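Local coordinates for kelch repeat and BTB domain-containing protein A55 (Vaccinia virus WR, PDB 6I2M), which probably serves as a substrate-specific adaptor of CUL3-containing E3 ubiquitin ligases, its BTB domain binding CUL3 and its Kelch repeats thought to recruit host targets, at residues G13-G18 with Y78-P83; E30-H35 with S71-I76. One frame throughout, in Å; residues are numbered along the deposited sequence.

Interaction 1: G13-G18 with Y78-P83; sequences GFRNSG and YIYGIP
Arg-15, near the C-terminal end of helix 4-17, and Tyr-80, where the chain breaks out of helix 69-79, bring the two segments closest, with their CA atoms 9.2 Å apart. At that separation the backbones do not touch, and side chains alone bridge the gap between the N-terminal helix and the loop 80-83 of the BTB/POZ domain, in an N-terminal fragment that lacks the Kelch repeats. The side chains of Arg-15 and Tyr-80 both set out toward the opposite segment. Arg-15 leaves with CG anti to the backbone N (chi1 179°) and runs extended to NE, which carries its aliphatic part over the tyrosine ring. CD sits above the ring centre: its distance to the centroid of the Tyr-80 ring is 3.6 Å, 10° off the ring normal, a CH-pi contact over one face. The guanidinium lies farther along and off-centre, with Arg-15 CZ 4.7 Å from the same centroid, a looser cation-pi pair. Its plane slants 27° from that of the ring. The charge is anchored by a salt bridge from NH1 to Asp-77 of helix 69-79, which would hold the guanidinium beside the ring. Tyr-80 OH has its polar partner in His-35 ND1, which would tie down the hydroxyl end. Ile-82 adds a marginal touch from the loop, its CD1 lying 4.5 Å from Arg-15 NH1.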
ATOM      1  N   GLY A  13     -10.496   4.916  -2.034  1.00 71.77           N
ATOM      2  CA  GLY A  13     -11.813   4.915  -2.661  1.00 72.90           C
ATOM      3  C   GLY A  13     -12.889   4.536  -1.662  1.00 76.43           C
ATOM      4  O   GLY A  13     -14.001   5.067  -1.719  1.00 76.78           O
ATOM      5  N   PHE A  14     -12.550   3.616  -0.728  1.00 72.03           N
ATOM      6  CA  PHE A  14     -13.423   3.161   0.356  1.00 71.60           C
ATOM      7  C   PHE A  14     -13.550   4.267   1.412  1.00 74.89           C
ATOM      8  O   PHE A  14     -14.613   4.419   2.013  1.00 74.99           O
ATOM      9  CB  PHE A  14     -12.871   1.881   1.017  1.00 72.71           C
ATOM     10  CG  PHE A  14     -12.885   0.594   0.217  1.00 75.13           C
ATOM     11  CD1 PHE A  14     -13.964   0.270  -0.598  1.00 79.63           C
ATOM     12  CD2 PHE A  14     -11.864  -0.339   0.357  1.00 76.85           C
ATOM     13  CE1 PHE A  14     -13.988  -0.933  -1.311  1.00 81.61           C
ATOM     14  CE2 PHE A  14     -11.892  -1.545  -0.349  1.00 80.77           C
ATOM     15  CZ  PHE A  14     -12.955  -1.836  -1.176  1.00 80.34           C
ATOM     16  N   ARG A  15     -12.454   5.029   1.633  1.00 70.57           N
ATOM     17  CA  ARG A  15     -12.351   6.146   2.576  1.00 69.76           C
ATOM     18  C   ARG A  15     -13.326   7.274   2.198  1.00 74.94           C
ATOM     19  O   ARG A  15     -14.004   7.812   3.076  1.00 74.66           O
ATOM     20  CB  ARG A  15     -10.897   6.655   2.619  1.00 69.14           C
ATOM     21  CG  ARG A  15     -10.640   7.836   3.550  1.00 79.32           C
ATOM     22  CD  ARG A  15      -9.395   8.583   3.121  1.00 90.25           C
ATOM     23  NE  ARG A  15      -9.347   9.938   3.672  1.00100.26           N
ATOM     24  CZ  ARG A  15      -8.520  10.891   3.249  1.00115.48           C
ATOM     25  NH1 ARG A  15      -7.666  10.650   2.261  1.00102.45           N
ATOM     26  NH2 ARG A  15      -8.547  12.094   3.807  1.00103.16           N
ATOM     27  N   ASN A  16     -13.397   7.612   0.894  1.00 72.74           N
ATOM     28  CA  ASN A  16     -14.284   8.644   0.346  1.00 73.89           C
ATOM     29  C   ASN A  16     -15.746   8.183   0.392  1.00 79.02           C
ATOM     30  O   ASN A  16     -16.638   8.995   0.648  1.00 79.67           O
ATOM     31  CB  ASN A  16     -13.879   8.997  -1.094  1.00 75.49           C
ATOM     32  CG  ASN A  16     -12.458   9.495  -1.260  1.00 95.41           C
ATOM     33  OD1 ASN A  16     -11.911  10.226  -0.422  1.00 88.29           O
ATOM     34  ND2 ASN A  16     -11.828   9.116  -2.362  1.00 86.95           N
ATOM     35  N   SER A  17     -15.977   6.879   0.152  1.00 75.71           N
ATOM     36  CA  SER A  17     -17.288   6.228   0.164  1.00 76.76           C
ATOM     37  C   SER A  17     -17.843   6.105   1.590  1.00 80.02           C
ATOM     38  O   SER A  17     -19.060   6.149   1.779  1.00 80.94           O
ATOM     39  CB  SER A  17     -17.193   4.848  -0.484  1.00 80.91           C
ATOM     40  OG  SER A  17     -18.430   4.153  -0.471  1.00 91.67           O
ATOM     41  N   GLY A  18     -16.946   5.946   2.564  1.00 74.72           N
ATOM     42  CA  GLY A  18     -17.291   5.788   3.973  1.00 73.99           C
ATOM     43  C   GLY A  18     -17.248   4.342   4.428  1.00 77.14           C
ATOM     44  O   GLY A  18     -17.672   4.027   5.544  1.00 76.80           O
ATOM     45  N   TYR A  78      -1.619  12.078   2.289  1.00 78.24           N
ATOM     46  CA  TYR A  78      -0.255  11.589   2.074  1.00 78.27           C
ATOM     47  C   TYR A  78      -0.113  10.143   2.573  1.00 80.47           C
ATOM     48  O   TYR A  78       0.612   9.364   1.949  1.00 80.75           O
ATOM     49  CB  TYR A  78       0.786  12.516   2.728  1.00 79.81           C
ATOM     50  CG  TYR A  78       2.219  12.114   2.453  1.00 82.29           C
ATOM     51  CD1 TYR A  78       2.808  12.357   1.216  1.00 86.00           C
ATOM     52  CD2 TYR A  78       2.988  11.493   3.433  1.00 82.17           C
ATOM     53  CE1 TYR A  78       4.124  11.982   0.955  1.00 87.69           C
ATOM     54  CE2 TYR A  78       4.306  11.112   3.183  1.00 83.87           C
ATOM     55  CZ  TYR A  78       4.873  11.363   1.944  1.00 93.15           C
ATOM     56  OH  TYR A  78       6.173  10.996   1.694  1.00 95.32           O
ATOM     57  N   ILE A  79      -0.814   9.785   3.682  1.00 75.20           N
ATOM     58  CA  ILE A  79      -0.844   8.425   4.251  1.00 73.99           C
ATOM     59  C   ILE A  79      -1.519   7.504   3.214  1.00 78.14           C
ATOM     60  O   ILE A  79      -1.082   6.368   3.018  1.00 77.61           O
ATOM     61  CB  ILE A  79      -1.527   8.392   5.661  1.00 75.97           C
ATOM     62  CG1 ILE A  79      -0.691   9.167   6.704  1.00 76.04           C
ATOM     63  CG2 ILE A  79      -1.779   6.958   6.150  1.00 76.09           C
ATOM     64  CD1 ILE A  79      -1.461   9.736   7.912  1.00 82.54           C
ATOM     65  N   TYR A  80      -2.538   8.038   2.507  1.00 75.30           N
ATOM     66  CA  TYR A  80      -3.256   7.359   1.429  1.00 75.85           C
ATOM     67  C   TYR A  80      -2.517   7.577   0.081  1.00 81.51           C
ATOM     68  O   TYR A  80      -1.385   8.067   0.080  1.00 81.19           O
ATOM     69  CB  TYR A  80      -4.734   7.800   1.396  1.00 76.94           C
ATOM     70  CG  TYR A  80      -5.562   7.227   2.530  1.00 77.43           C
ATOM     71  CD1 TYR A  80      -5.590   7.840   3.779  1.00 78.51           C
ATOM     72  CD2 TYR A  80      -6.329   6.080   2.349  1.00 78.24           C
ATOM     73  CE1 TYR A  80      -6.342   7.314   4.828  1.00 78.45           C
ATOM     74  CE2 TYR A  80      -7.095   5.550   3.389  1.00 78.51           C
ATOM     75  CZ  TYR A  80      -7.100   6.174   4.626  1.00 84.39           C
ATOM     76  OH  TYR A  80      -7.847   5.660   5.658  1.00 84.28           O
ATOM     77  N   GLY A  81      -3.142   7.194  -1.033  1.00 79.64           N
ATOM     78  CA  GLY A  81      -2.543   7.269  -2.365  1.00 81.24           C
ATOM     79  C   GLY A  81      -2.376   8.626  -3.030  1.00 86.75           C
ATOM     80  O   GLY A  81      -2.119   8.672  -4.235  1.00 88.01           O
ATOM     81  N   ILE A  82      -2.488   9.738  -2.270  1.00 83.03           N
ATOM     82  CA  ILE A  82      -2.357  11.097  -2.818  1.00 84.21           C
ATOM     83  C   ILE A  82      -0.972  11.716  -2.495  1.00 88.24           C
ATOM     84  O   ILE A  82      -0.612  11.792  -1.318  1.00 86.50           O
ATOM     85  CB  ILE A  82      -3.549  12.012  -2.387  1.00 87.21           C
ATOM     86  CG1 ILE A  82      -4.909  11.393  -2.789  1.00 87.79           C
ATOM     87  CG2 ILE A  82      -3.409  13.439  -2.948  1.00 89.61           C
ATOM     88  CD1 ILE A  82      -6.054  11.646  -1.801  1.00 94.91           C
ATOM     89  N   PRO A  83      -0.188  12.171  -3.509  1.00 86.65           N
ATOM     90  CA  PRO A  83       1.121  12.782  -3.207  1.00 86.95           C
ATOM     91  C   PRO A  83       0.983  14.198  -2.651  1.00 90.83           C
ATOM     92  O   PRO A  83       0.051  14.918  -3.017  1.00 91.21           O
ATOM     93  CB  PRO A  83       1.853  12.772  -4.559  1.00 90.96           C
ATOM     94  CG  PRO A  83       0.930  12.086  -5.535  1.00 95.87           C
ATOM     95  CD  PRO A  83      -0.444  12.169  -4.962  1.00 90.14           C
TER

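Interaction 2: E30-H35 with S71-I76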
ATOM      1  N   GLU A  30     -14.489  20.732  11.955  1.00 87.40           N
ATOM      2  CA  GLU A  30     -14.237  19.880  10.790  1.00 86.21           C
ATOM      3  C   GLU A  30     -14.040  18.412  11.187  1.00 87.85           C
ATOM      4  O   GLU A  30     -13.484  18.130  12.252  1.00 86.40           O
ATOM      5  CB  GLU A  30     -13.020  20.391  10.003  1.00 87.30           C
ATOM      6  CG  GLU A  30     -13.211  21.751   9.344  1.00 99.93           C
ATOM      7  CD  GLU A  30     -13.811  21.776   7.949  1.00122.99           C
ATOM      8  OE1 GLU A  30     -14.396  20.756   7.518  1.00118.12           O
ATOM      9  OE2 GLU A  30     -13.697  22.832   7.285  1.00118.95           O
ATOM     10  N   ARG A  31     -14.487  17.483  10.319  1.00 83.84           N
ATOM     11  CA  ARG A  31     -14.394  16.036  10.543  1.00 82.18           C
ATOM     12  C   ARG A  31     -13.776  15.292   9.356  1.00 84.77           C
ATOM     13  O   ARG A  31     -14.165  15.529   8.210  1.00 85.20           O
ATOM     14  CB  ARG A  31     -15.776  15.445  10.874  1.00 83.19           C
ATOM     15  CG  ARG A  31     -16.238  15.698  12.303  1.00 93.32           C
ATOM     16  CD  ARG A  31     -17.644  15.182  12.523  1.00104.84           C
ATOM     17  NE  ARG A  31     -18.019  15.205  13.938  1.00114.51           N
ATOM     18  CZ  ARG A  31     -17.976  14.149  14.744  1.00128.75           C
ATOM     19  NH1 ARG A  31     -17.576  12.969  14.285  1.00115.40           N
ATOM     20  NH2 ARG A  31     -18.338  14.264  16.015  1.00116.58           N
ATOM     21  N   ILE A  32     -12.808  14.394   9.640  1.00 79.48           N
ATOM     22  CA  ILE A  32     -12.126  13.560   8.641  1.00 78.36           C
ATOM     23  C   ILE A  32     -12.287  12.089   9.041  1.00 81.02           C
ATOM     24  O   ILE A  32     -11.832  11.693  10.116  1.00 79.67           O
ATOM     25  CB  ILE A  32     -10.623  13.935   8.431  1.00 80.65           C
ATOM     26  CG1 ILE A  32     -10.408  15.458   8.259  1.00 81.98           C
ATOM     27  CG2 ILE A  32     -10.020  13.150   7.251  1.00 80.88           C
ATOM     28  CD1 ILE A  32      -9.064  15.975   8.790  1.00 88.70           C
ATOM     29  N   ASN A  33     -12.935  11.289   8.176  1.00 77.87           N
ATOM     30  CA  ASN A  33     -13.162   9.862   8.404  1.00 77.33           C
ATOM     31  C   ASN A  33     -12.068   9.023   7.745  1.00 80.03           C
ATOM     32  O   ASN A  33     -11.773   9.209   6.561  1.00 80.04           O
ATOM     33  CB  ASN A  33     -14.552   9.440   7.919  1.00 79.79           C
ATOM     34  CG  ASN A  33     -15.679   9.965   8.772  1.00105.30           C
ATOM     35  OD1 ASN A  33     -15.969   9.442   9.854  1.00100.15           O
ATOM     36  ND2 ASN A  33     -16.346  11.006   8.301  1.00 98.64           N
ATOM     37  N   ALA A  34     -11.454   8.115   8.522  1.00 75.32           N
ATOM     38  CA  ALA A  34     -10.380   7.236   8.059  1.00 74.32           C
ATOM     39  C   ALA A  34     -10.438   5.849   8.724  1.00 77.39           C
ATOM     40  O   ALA A  34     -11.420   5.528   9.400  1.00 77.53           O
ATOM     41  CB  ALA A  34      -9.026   7.894   8.307  1.00 74.29           C
ATOM     42  N   HIS A  35      -9.393   5.027   8.512  1.00 72.89           N
ATOM     43  CA  HIS A  35      -9.266   3.679   9.069  1.00 72.49           C
ATOM     44  C   HIS A  35      -8.142   3.650  10.112  1.00 74.95           C
ATOM     45  O   HIS A  35      -7.076   4.226   9.874  1.00 73.66           O
ATOM     46  CB  HIS A  35      -9.002   2.657   7.950  1.00 73.56           C
ATOM     47  CG  HIS A  35      -9.976   2.744   6.815  1.00 77.60           C
ATOM     48  ND1 HIS A  35      -9.859   3.717   5.837  1.00 79.22           N
ATOM     49  CD2 HIS A  35     -11.060   1.983   6.544  1.00 80.28           C
ATOM     50  CE1 HIS A  35     -10.869   3.516   5.006  1.00 79.58           C
ATOM     51  NE2 HIS A  35     -11.621   2.486   5.392  1.00 80.58           N
ATOM     52  N   SER A  71      -3.451  21.104   7.091  1.00 80.79           N
ATOM     53  CA  SER A  71      -2.206  20.376   7.317  1.00 79.57           C
ATOM     54  C   SER A  71      -2.513  18.902   7.629  1.00 81.32           C
ATOM     55  O   SER A  71      -1.976  18.027   6.953  1.00 80.42           O
ATOM     56  CB  SER A  71      -1.412  21.018   8.450  1.00 83.44           C
ATOM     57  OG  SER A  71      -0.195  20.335   8.694  1.00 92.10           O
ATOM     58  N   VAL A  72      -3.410  18.640   8.614  1.00 76.91           N
ATOM     59  CA  VAL A  72      -3.841  17.294   9.031  1.00 75.25           C
ATOM     60  C   VAL A  72      -4.501  16.550   7.852  1.00 79.33           C
ATOM     61  O   VAL A  72      -4.136  15.405   7.586  1.00 78.26           O
ATOM     62  CB  VAL A  72      -4.736  17.309  10.312  1.00 78.61           C
ATOM     63  CG1 VAL A  72      -5.246  15.914  10.666  1.00 77.26           C
ATOM     64  CG2 VAL A  72      -3.998  17.904  11.505  1.00 78.40           C
ATOM     65  N   ASN A  73      -5.432  17.221   7.134  1.00 77.10           N
ATOM     66  CA  ASN A  73      -6.161  16.681   5.979  1.00 77.35           C
ATOM     67  C   ASN A  73      -5.223  16.217   4.856  1.00 81.42           C
ATOM     68  O   ASN A  73      -5.401  15.113   4.338  1.00 80.55           O
ATOM     69  CB  ASN A  73      -7.181  17.701   5.452  1.00 79.45           C
ATOM     70  CG  ASN A  73      -8.127  17.140   4.418  1.00102.56           C
ATOM     71  OD1 ASN A  73      -9.104  16.455   4.739  1.00 96.67           O
ATOM     72  ND2 ASN A  73      -7.855  17.418   3.154  1.00 95.62           N
ATOM     73  N   ASP A  74      -4.219  17.047   4.501  1.00 78.73           N
ATOM     74  CA  ASP A  74      -3.235  16.732   3.462  1.00 78.96           C
ATOM     75  C   ASP A  74      -2.275  15.630   3.898  1.00 81.63           C
ATOM     76  O   ASP A  74      -1.810  14.866   3.052  1.00 81.64           O
ATOM     77  CB  ASP A  74      -2.468  17.989   3.018  1.00 82.33           C
ATOM     78  CG  ASP A  74      -3.277  18.989   2.207  1.00 91.85           C
ATOM     79  OD1 ASP A  74      -4.433  18.668   1.839  1.00 91.67           O
ATOM     80  OD2 ASP A  74      -2.755  20.090   1.936  1.00 99.36           O
ATOM     81  N   LEU A  75      -1.990  15.544   5.216  1.00 76.83           N
ATOM     82  CA  LEU A  75      -1.125  14.512   5.786  1.00 75.36           C
ATOM     83  C   LEU A  75      -1.809  13.150   5.742  1.00 78.53           C
ATOM     84  O   LEU A  75      -1.135  12.154   5.490  1.00 77.99           O
ATOM     85  CB  LEU A  75      -0.678  14.864   7.212  1.00 74.68           C
ATOM     86  CG  LEU A  75       0.491  15.843   7.324  1.00 80.08           C
ATOM     87  CD1 LEU A  75       0.541  16.467   8.689  1.00 79.94           C
ATOM     88  CD2 LEU A  75       1.810  15.172   7.026  1.00 82.43           C
ATOM     89  N   ILE A  76      -3.147  13.111   5.946  1.00 75.03           N
ATOM     90  CA  ILE A  76      -3.951  11.885   5.851  1.00 74.49           C
ATOM     91  C   ILE A  76      -3.977  11.468   4.372  1.00 79.32           C
ATOM     92  O   ILE A  76      -3.813  10.286   4.075  1.00 78.72           O
ATOM     93  CB  ILE A  76      -5.369  12.041   6.479  1.00 77.61           C
ATOM     94  CG1 ILE A  76      -5.273  12.289   8.001  1.00 77.47           C
ATOM     95  CG2 ILE A  76      -6.265  10.816   6.190  1.00 78.26           C
ATOM     96  CD1 ILE A  76      -6.429  13.076   8.584  1.00 85.86           C
TER
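Ile-32 supplies the strand side of this contact and meets three residues of helix 69-79. Strand 30-34 and helix segment 71-76 run nearly parallel, 13° between their N-to-C directions, and their axes approach to 10.1 Å; Val-72 and Ile-76, one turn apart, both face Ile-32. Ile-32 divides its branches: CG2, anti to the backbone N, reaches the tip of Ile-76, with 3.8 Å from Ile-32 CG2 to Ile-76 CD1, while the longer branch ends 4.3 Å from Val-72 CG1, measured from Ile-32 CD1. That same CD1 also lies 3.9 Å from Ile-76 CD1, so Ile-76 CD1 sits against both methyls of Ile-32, and the two side chains cross obliquely. One polar group borders them: chi1 of -170° swings the Asn-73 amide toward the strand, where its OD1 lies 3.9 Å from Ile-32 CG1, a van der Waals approach. Ile-27 and Ile-25 of strand 23-27 pack on Ile-32 and Ile-76 respectively, extending the same core. No hydrogen bond crosses between the segments, which implies that helix and sheet of the BTB fold are joined here by the fit of branched aliphatic side chains, with an amide at the margin.

Both contacts draw on helix 69-79, interaction 2 through its middle and interaction 1 through its C-terminal end and the loop beyond, with centres about 10 Å apart. Interaction 2 is buried between helix and sheet and purely van der Waals; interaction 1 is only partly buried and adds a charged group and an aromatic face. They meet directly: Tyr-80 OH lies 2.8 Å from His-35 ND1, a probable hydrogen bond, and Arg-15 NH2 packs 3.5 Å from Ile-76 CG2. Arg-15 CG also lies against Asn-33 O. The arginine thus borders the aliphatic core on one flank and the tyrosine on another, joining helix 4-17 to strand 30-34 as well as to helix 69-79.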